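Local structure of ornithine cyclodeaminase (3C2Q) at residues K157-Y163 with L338-E342; E179-T185 with H203-A207. The protein catalyses the NAD(+)-dependent conversion of L-ornithine to L-proline with release of ammonia. All coordinates share one frame; numbering follows the deposited sequence.

Interaction 1 (K157-Y163 with L338-E342); sequences KMVELGY and LERLE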
ATOM      1  N   LYS B 157      15.698  22.443 -11.277  1.00 21.37           N
ATOM      2  CA  LYS B 157      15.317  23.259 -12.423  1.00 22.01           C
ATOM      3  C   LYS B 157      14.085  24.157 -12.204  1.00 23.07           C
ATOM      4  O   LYS B 157      14.073  25.332 -12.636  1.00 22.46           O
ATOM      5  CB  LYS B 157      15.180  22.381 -13.672  1.00 21.33           C
ATOM      6  CG  LYS B 157      14.908  23.156 -14.970  1.00 25.18           C
ATOM      7  CD  LYS B 157      16.020  24.118 -15.314  1.00 29.66           C
ATOM      8  CE  LYS B 157      17.255  23.374 -15.762  1.00 35.33           C
ATOM      9  NZ  LYS B 157      18.223  24.322 -16.424  1.00 39.81           N
HETATM   10  N   MSE B 158      13.054  23.644 -11.529  1.00 22.69           N
HETATM   11  CA  MSE B 158      11.889  24.466 -11.197  1.00 24.70           C
HETATM   12  C   MSE B 158      12.281  25.630 -10.294  1.00 23.76           C
HETATM   13  O   MSE B 158      11.768  26.733 -10.469  1.00 24.29           O
HETATM   14  CB  MSE B 158      10.758  23.634 -10.553  1.00 23.58           C
HETATM   15  CG  MSE B 158      10.212  22.581 -11.495  1.00 24.22           C
HETATM   16 SE   MSE B 158       9.054  21.300 -10.490  1.00 32.52          SE
HETATM   17  CE  MSE B 158       9.052  19.869 -11.838  1.00 23.81           C
ATOM     18  N   VAL B 159      13.163  25.381  -9.332  1.00 23.13           N
ATOM     19  CA  VAL B 159      13.718  26.453  -8.486  1.00 23.66           C
ATOM     20  C   VAL B 159      14.473  27.481  -9.357  1.00 25.53           C
ATOM     21  O   VAL B 159      14.194  28.684  -9.286  1.00 24.92           O
ATOM     22  CB  VAL B 159      14.663  25.898  -7.399  1.00 24.00           C
ATOM     23  CG1 VAL B 159      15.206  27.022  -6.533  1.00 22.16           C
ATOM     24  CG2 VAL B 159      13.914  24.870  -6.468  1.00 21.07           C
ATOM     25  N   GLU B 160      15.372  26.976 -10.207  1.00 26.03           N
ATOM     26  CA  GLU B 160      16.144  27.798 -11.141  1.00 28.11           C
ATOM     27  C   GLU B 160      15.229  28.675 -12.000  1.00 28.53           C
ATOM     28  O   GLU B 160      15.492  29.878 -12.175  1.00 28.49           O
ATOM     29  CB  GLU B 160      17.055  26.887 -11.988  1.00 27.45           C
ATOM     30  CG  GLU B 160      17.941  27.629 -12.982  1.00 29.47           C
ATOM     31  CD  GLU B 160      18.851  26.716 -13.791  1.00 30.78           C
ATOM     32  OE1 GLU B 160      18.794  25.447 -13.663  1.00 31.12           O
ATOM     33  OE2 GLU B 160      19.673  27.293 -14.548  1.00 35.97           O
ATOM     34  N   LEU B 161      14.123  28.106 -12.482  1.00 27.72           N
ATOM     35  CA  LEU B 161      13.202  28.810 -13.375  1.00 27.65           C
ATOM     36  C   LEU B 161      12.204  29.753 -12.678  1.00 27.37           C
ATOM     37  O   LEU B 161      11.360  30.359 -13.343  1.00 26.96           O
ATOM     38  CB  LEU B 161      12.432  27.829 -14.277  1.00 28.25           C
ATOM     39  CG  LEU B 161      13.185  27.030 -15.364  1.00 30.87           C
ATOM     40  CD1 LEU B 161      12.301  25.933 -15.928  1.00 32.11           C
ATOM     41  CD2 LEU B 161      13.681  27.943 -16.495  1.00 33.47           C
ATOM     42  N   GLY B 162      12.292  29.851 -11.354  1.00 26.18           N
ATOM     43  CA  GLY B 162      11.497  30.795 -10.594  1.00 25.44           C
ATOM     44  C   GLY B 162      10.120  30.334 -10.171  1.00 25.47           C
ATOM     45  O   GLY B 162       9.330  31.156  -9.684  1.00 24.69           O
ATOM     46  N   TYR B 163       9.816  29.032 -10.321  1.00 25.01           N
ATOM     47  CA  TYR B 163       8.504  28.506  -9.892  1.00 25.24           C
ATOM     48  C   TYR B 163       8.328  28.359  -8.373  1.00 24.48           C
ATOM     49  O   TYR B 163       7.203  28.304  -7.883  1.00 25.42           O
ATOM     50  CB  TYR B 163       8.192  27.151 -10.551  1.00 26.04           C
ATOM     51  CG  TYR B 163       7.926  27.238 -12.020  1.00 25.83           C
ATOM     52  CD1 TYR B 163       6.666  27.564 -12.510  1.00 26.52           C
ATOM     53  CD2 TYR B 163       8.945  27.012 -12.923  1.00 25.83           C
ATOM     54  CE1 TYR B 163       6.442  27.667 -13.888  1.00 28.73           C
ATOM     55  CE2 TYR B 163       8.725  27.094 -14.294  1.00 28.30           C
ATOM     56  CZ  TYR B 163       7.484  27.422 -14.761  1.00 28.87           C
ATOM     57  OH  TYR B 163       7.310  27.487 -16.141  1.00 33.56           O
ATOM     58  N   LEU B 338       5.996  22.171 -17.960  1.00 25.97           N
ATOM     59  CA  LEU B 338       6.336  23.566 -17.641  1.00 26.29           C
ATOM     60  C   LEU B 338       7.204  24.181 -18.772  1.00 28.03           C
ATOM     61  O   LEU B 338       6.945  25.299 -19.212  1.00 28.09           O
ATOM     62  CB  LEU B 338       7.065  23.651 -16.288  1.00 25.94           C
ATOM     63  CG  LEU B 338       6.294  23.261 -15.010  1.00 23.29           C
ATOM     64  CD1 LEU B 338       7.238  23.149 -13.787  1.00 22.12           C
ATOM     65  CD2 LEU B 338       5.167  24.242 -14.767  1.00 21.11           C
ATOM     66  N   GLU B 339       8.203  23.439 -19.251  1.00 29.53           N
ATOM     67  CA  GLU B 339       9.029  23.890 -20.386  1.00 31.86           C
ATOM     68  C   GLU B 339       8.208  24.086 -21.671  1.00 32.92           C
ATOM     69  O   GLU B 339       8.419  25.071 -22.396  1.00 33.55           O
ATOM     70  CB  GLU B 339      10.226  22.962 -20.590  1.00 31.82           C
ATOM     71  CG  GLU B 339      11.187  23.001 -19.401  1.00 34.81           C
ATOM     72  CD  GLU B 339      12.269  21.936 -19.463  1.00 36.88           C
ATOM     73  OE1 GLU B 339      11.981  20.816 -19.939  1.00 40.69           O
ATOM     74  OE2 GLU B 339      13.392  22.195 -18.996  1.00 37.89           O
ATOM     75  N   ARG B 340       7.247  23.196 -21.920  1.00 33.68           N
ATOM     76  CA  ARG B 340       6.297  23.341 -23.044  1.00 35.64           C
ATOM     77  C   ARG B 340       5.495  24.647 -22.965  1.00 36.82           C
ATOM     78  O   ARG B 340       5.398  25.384 -23.963  1.00 36.08           O
ATOM     79  CB  ARG B 340       5.340  22.138 -23.121  1.00 35.44           C
ATOM     80  CG  ARG B 340       4.550  22.018 -24.438  1.00 36.66           C
ATOM     81  CD  ARG B 340       3.433  20.944 -24.381  1.00 37.36           C
ATOM     82  NE  ARG B 340       2.367  21.307 -23.440  1.00 42.12           N
ATOM     83  CZ  ARG B 340       1.381  22.171 -23.694  1.00 43.02           C
ATOM     84  NH1 ARG B 340       1.288  22.772 -24.874  1.00 44.69           N
ATOM     85  NH2 ARG B 340       0.479  22.439 -22.765  1.00 42.11           N
ATOM     86  N   LEU B 341       4.913  24.924 -21.791  1.00 37.12           N
ATOM     87  CA  LEU B 341       4.178  26.169 -21.542  1.00 38.80           C
ATOM     88  C   LEU B 341       5.029  27.435 -21.691  1.00 40.39           C
ATOM     89  O   LEU B 341       4.543  28.439 -22.208  1.00 40.73           O
ATOM     90  CB  LEU B 341       3.521  26.175 -20.156  1.00 37.96           C
ATOM     91  CG  LEU B 341       2.435  25.154 -19.867  1.00 36.27           C
ATOM     92  CD1 LEU B 341       1.997  25.227 -18.384  1.00 33.64           C
ATOM     93  CD2 LEU B 341       1.253  25.327 -20.813  1.00 35.93           C
ATOM     94  N   GLU B 342       6.275  27.386 -21.236  1.00 42.53           N
ATOM     95  CA  GLU B 342       7.179  28.532 -21.334  1.00 45.26           C
ATOM     96  C   GLU B 342       7.510  28.859 -22.799  1.00 46.37           C
ATOM     97  O   GLU B 342       7.703  30.025 -23.154  1.00 46.73           O
ATOM     98  CB  GLU B 342       8.456  28.288 -20.527  1.00 45.60           C
ATOM     99  CG  GLU B 342       8.926  29.505 -19.716  1.00 49.97           C
ATOM    100  CD  GLU B 342       9.663  29.127 -18.405  1.00 54.64           C
ATOM    101  OE1 GLU B 342      10.550  29.907 -17.970  1.00 56.58           O
ATOM    102  OE2 GLU B 342       9.357  28.060 -17.806  1.00 55.44           O
TER

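Interaction 2 (E179-T185 with H203-A207); sequences ESALYGT and HHIYA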
ATOM      1  N   GLU B 179      24.686  15.115  -1.569  1.00 18.46           N
ATOM      2  CA  GLU B 179      25.340  13.878  -1.998  1.00 18.56           C
ATOM      3  C   GLU B 179      25.330  13.718  -3.506  1.00 18.92           C
ATOM      4  O   GLU B 179      26.356  13.311  -4.105  1.00 17.14           O
ATOM      5  CB  GLU B 179      24.687  12.626  -1.384  1.00 18.48           C
ATOM      6  CG  GLU B 179      25.464  11.360  -1.620  1.00 18.80           C
ATOM      7  CD  GLU B 179      24.641  10.082  -1.380  1.00 19.56           C
ATOM      8  OE1 GLU B 179      23.605  10.131  -0.656  1.00 21.32           O
ATOM      9  OE2 GLU B 179      25.015   9.016  -1.914  1.00 17.26           O
ATOM     10  N   SER B 180      24.178  13.988  -4.128  1.00 19.37           N
ATOM     11  CA  SER B 180      24.098  13.759  -5.563  1.00 20.25           C
ATOM     12  C   SER B 180      24.882  14.850  -6.301  1.00 19.41           C
ATOM     13  O   SER B 180      25.506  14.567  -7.318  1.00 19.22           O
ATOM     14  CB  SER B 180      22.640  13.617  -6.075  1.00 20.78           C
ATOM     15  OG  SER B 180      21.948  14.828  -5.888  1.00 27.02           O
ATOM     16  N   ALA B 181      24.885  16.070  -5.772  1.00 19.62           N
ATOM     17  CA  ALA B 181      25.675  17.156  -6.372  1.00 20.19           C
ATOM     18  C   ALA B 181      27.175  16.867  -6.306  1.00 20.80           C
ATOM     19  O   ALA B 181      27.878  17.017  -7.309  1.00 20.76           O
ATOM     20  CB  ALA B 181      25.344  18.498  -5.714  1.00 19.72           C
ATOM     21  N   LEU B 182      27.660  16.413  -5.154  1.00 20.75           N
ATOM     22  CA  LEU B 182      29.090  16.159  -4.967  1.00 21.20           C
ATOM     23  C   LEU B 182      29.545  14.887  -5.619  1.00 21.37           C
ATOM     24  O   LEU B 182      30.627  14.846  -6.215  1.00 21.01           O
ATOM     25  CB  LEU B 182      29.464  16.109  -3.477  1.00 21.04           C
ATOM     26  CG  LEU B 182      29.255  17.408  -2.706  1.00 22.87           C
ATOM     27  CD1 LEU B 182      29.643  17.159  -1.238  1.00 23.18           C
ATOM     28  CD2 LEU B 182      30.069  18.532  -3.271  1.00 28.54           C
ATOM     29  N   TYR B 183      28.751  13.818  -5.475  1.00 19.79           N
ATOM     30  CA  TYR B 183      29.183  12.485  -5.871  1.00 19.82           C
ATOM     31  C   TYR B 183      28.384  11.767  -6.967  1.00 19.02           C
ATOM     32  O   TYR B 183      28.759  10.666  -7.385  1.00 18.61           O
ATOM     33  CB  TYR B 183      29.284  11.585  -4.641  1.00 20.41           C
ATOM     34  CG  TYR B 183      30.121  12.224  -3.559  1.00 23.29           C
ATOM     35  CD1 TYR B 183      31.499  12.429  -3.741  1.00 24.13           C
ATOM     36  CD2 TYR B 183      29.535  12.679  -2.383  1.00 23.57           C
ATOM     37  CE1 TYR B 183      32.250  13.053  -2.778  1.00 26.86           C
ATOM     38  CE2 TYR B 183      30.285  13.313  -1.407  1.00 25.17           C
ATOM     39  CZ  TYR B 183      31.636  13.484  -1.604  1.00 27.13           C
ATOM     40  OH  TYR B 183      32.385  14.110  -0.637  1.00 28.09           O
ATOM     41  N   GLY B 184      27.269  12.342  -7.380  1.00 19.07           N
ATOM     42  CA  GLY B 184      26.446  11.687  -8.402  1.00 19.09           C
ATOM     43  C   GLY B 184      25.534  10.562  -7.877  1.00 19.28           C
ATOM     44  O   GLY B 184      24.900   9.844  -8.692  1.00 19.81           O
ATOM     45  N   THR B 185      25.457  10.413  -6.547  1.00 18.05           N
ATOM     46  CA  THR B 185      24.648   9.333  -5.925  1.00 17.92           C
ATOM     47  C   THR B 185      23.635   9.825  -4.865  1.00 18.27           C
ATOM     48  O   THR B 185      23.745  10.936  -4.340  1.00 17.29           O
ATOM     49  CB  THR B 185      25.541   8.286  -5.199  1.00 16.81           C
ATOM     50  OG1 THR B 185      26.284   8.937  -4.159  1.00 18.52           O
ATOM     51  CG2 THR B 185      26.516   7.625  -6.148  1.00 18.50           C
ATOM     52  N   HIS B 203      29.163   8.005   0.594  1.00 20.95           N
ATOM     53  CA  HIS B 203      28.968   9.345   0.038  1.00 20.07           C
ATOM     54  C   HIS B 203      28.094  10.240   0.901  1.00 19.44           C
ATOM     55  O   HIS B 203      28.286  11.441   0.952  1.00 19.04           O
ATOM     56  CB  HIS B 203      28.428   9.293  -1.407  1.00 19.33           C
ATOM     57  CG  HIS B 203      29.364   8.636  -2.381  1.00 21.09           C
ATOM     58  ND1 HIS B 203      28.991   8.335  -3.675  1.00 18.80           N
ATOM     59  CD2 HIS B 203      30.667   8.275  -2.269  1.00 21.50           C
ATOM     60  CE1 HIS B 203      30.009   7.770  -4.306  1.00 22.15           C
ATOM     61  NE2 HIS B 203      31.036   7.721  -3.474  1.00 21.90           N
ATOM     62  N   HIS B 204      27.069   9.666   1.510  1.00 18.90           N
ATOM     63  CA  HIS B 204      26.162  10.455   2.324  1.00 18.74           C
ATOM     64  C   HIS B 204      26.865  11.146   3.518  1.00 19.34           C
ATOM     65  O   HIS B 204      26.739  12.371   3.697  1.00 19.61           O
ATOM     66  CB  HIS B 204      24.965   9.602   2.791  1.00 19.41           C
ATOM     67  CG  HIS B 204      23.919  10.415   3.448  1.00 18.55           C
ATOM     68  ND1 HIS B 204      23.206   9.976   4.543  1.00 22.07           N
ATOM     69  CD2 HIS B 204      23.483  11.673   3.184  1.00 19.94           C
ATOM     70  CE1 HIS B 204      22.366  10.926   4.919  1.00 21.26           C
ATOM     71  NE2 HIS B 204      22.512  11.967   4.113  1.00 21.23           N
ATOM     72  N   ILE B 205      27.613  10.381   4.308  1.00 20.39           N
ATOM     73  CA  ILE B 205      28.432  11.000   5.392  1.00 20.78           C
ATOM     74  C   ILE B 205      29.519  11.940   4.846  1.00 21.39           C
ATOM     75  O   ILE B 205      29.780  12.990   5.453  1.00 21.75           O
ATOM     76  CB  ILE B 205      29.005   9.949   6.400  1.00 20.99           C
ATOM     77  CG1 ILE B 205      29.614  10.597   7.656  1.00 20.54           C
ATOM     78  CG2 ILE B 205      29.973   8.964   5.741  1.00 21.88           C
ATOM     79  CD1 ILE B 205      28.670  11.504   8.452  1.00 20.43           C
ATOM     80  N   TYR B 206      30.116  11.611   3.691  1.00 22.02           N
ATOM     81  CA  TYR B 206      31.079  12.551   3.088  1.00 23.28           C
ATOM     82  C   TYR B 206      30.386  13.859   2.778  1.00 22.91           C
ATOM     83  O   TYR B 206      30.964  14.929   2.975  1.00 22.42           O
ATOM     84  CB  TYR B 206      31.722  12.033   1.810  1.00 23.57           C
ATOM     85  CG  TYR B 206      32.632  10.862   1.929  1.00 25.41           C
ATOM     86  CD1 TYR B 206      33.249  10.529   3.143  1.00 25.30           C
ATOM     87  CD2 TYR B 206      32.948  10.121   0.795  1.00 26.96           C
ATOM     88  CE1 TYR B 206      34.081   9.459   3.237  1.00 25.86           C
ATOM     89  CE2 TYR B 206      33.807   9.046   0.861  1.00 29.13           C
ATOM     90  CZ  TYR B 206      34.376   8.720   2.080  1.00 27.93           C
ATOM     91  OH  TYR B 206      35.211   7.632   2.136  1.00 27.46           O
ATOM     92  N   ALA B 207      29.134  13.802   2.300  1.00 22.15           N
ATOM     93  CA  ALA B 207      28.410  15.035   1.975  1.00 21.43           C
ATOM     94  C   ALA B 207      28.078  15.874   3.221  1.00 21.72           C
ATOM     95  O   ALA B 207      28.204  17.111   3.218  1.00 20.60           O
ATOM     96  CB  ALA B 207      27.115  14.737   1.138  1.00 22.02           C
TER
HETATM   97  O   HOH W   1      25.797   7.219   0.603  1.00 19.59           O

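Interaction 1 (K157-Y163 with L338-E342)
K157 comes only to the fringe of E339: its CG lies 4.4 Å from E339 OE2, while its ammonium group stays on its own helix, bridging to E160 one turn on, NZ to OE1 3.0 Å. The carboxylate of E339 is still near enough to add a probable long-range attraction. One residue on, M158, a selenomethionine in the deposited form, crosses L338 at about a right angle, its CG 3.8 Å from L338 CD1; the long, unbranched apolar side chain of methionine suits this buried place between helices. L161 sets its two methyls beside the carboxylate of E342, CD2 lying 4.0 Å from OE1. The helix then ends in a Schellman motif at G162, whose positive phi, 87°, would press a side chain against the preceding carbonyl, so glycine fits there. This turn brings Y163 up to the interface between the two helices. With CG anti to its own carbonyl carbon (chi1 -69°), the ring reaches past L338 and does two jobs. One face receives L338 CD1 in a CH-pi contact, 4.2 Å from the ring centroid and 9° off the normal. The hydroxyl donates a hydrogen bond to E342, OH to OE2 2.7 Å, meeting the oxygen from above the carboxylate plane. A phenylalanine in its place would probably keep the packing on L338 but leave E342 OE2 without this donor. R127 grips the same place from helix 112-133, salt-bridged to E342 OE1 and in cation-pi contact with Y163. The contact thus joins the end of helix 152-160 to the C-terminal end of helix 327-342 in the Rossmann-type domain, with M158 also packing on L331, L334 and L335, and helix 112-133 touching both Y163 and L338.

Interaction 2 (E179-T185 with H203-A207)
H203 and Y183 pack as an offset stack where helices 171-183 and 203-214 of the Rossmann-type domain cross almost perpendicularly; the axes of segments 179-183 and 203-207 approach to 9.3 Å at 96°. The rings tilt 29° against each other, and Y183 CB rides over the imidazole face, 3.8 Å from its centroid. Farther out, the Y183 ring slants across the first turn of the second helix, CE2 beside H203 O, and its OH comes up to Y206 CB at 3.3 Å. The small bump of A207 fits against the backbone of E179, CB to N 3.7 Å; alanine suits this spot, where the two CA atoms are just 5.2 Å apart, and L182 CD1 closes its flank. E179, stretched out with CG anti to the backbone N, lays its chain over H203 CB and points its carboxylate at the start of the second helix. There a water accepts from H204 N and donates weakly to E179 OE2. Backbone NH groups of L187 and G188 also hold this buried acid, while H204 turns its NE2 to T175. T185 links the two sides: its OG1 donates to E179 OE2 and accepts from H203 ND1 at 2.8 Å, lying 2° out of the imidazole plane.

Both contacts belong to the Rossmann-type domain. Interaction 1 joins the C-terminal ends of two helices, whereas interaction 2 sets the end of helix 171-183 against the first turn of helix 203-214; in each, the first segment leaves its helix through a glycine with positive phi (G162, G184). Interaction 2 is nested along the chain inside the loop closed by interaction 1; their centres lie 25 Å apart and their nearest atoms about 11 Å. Interaction 2 is nearer the probable NAD(+) site, inferred from relatives: the side chain of H204 is about 5 Å from that of N171. In interaction 1, M158 lies about 9 Å from V327, side chain to side chain; V327 begins helix 327-342, whose far end takes part there.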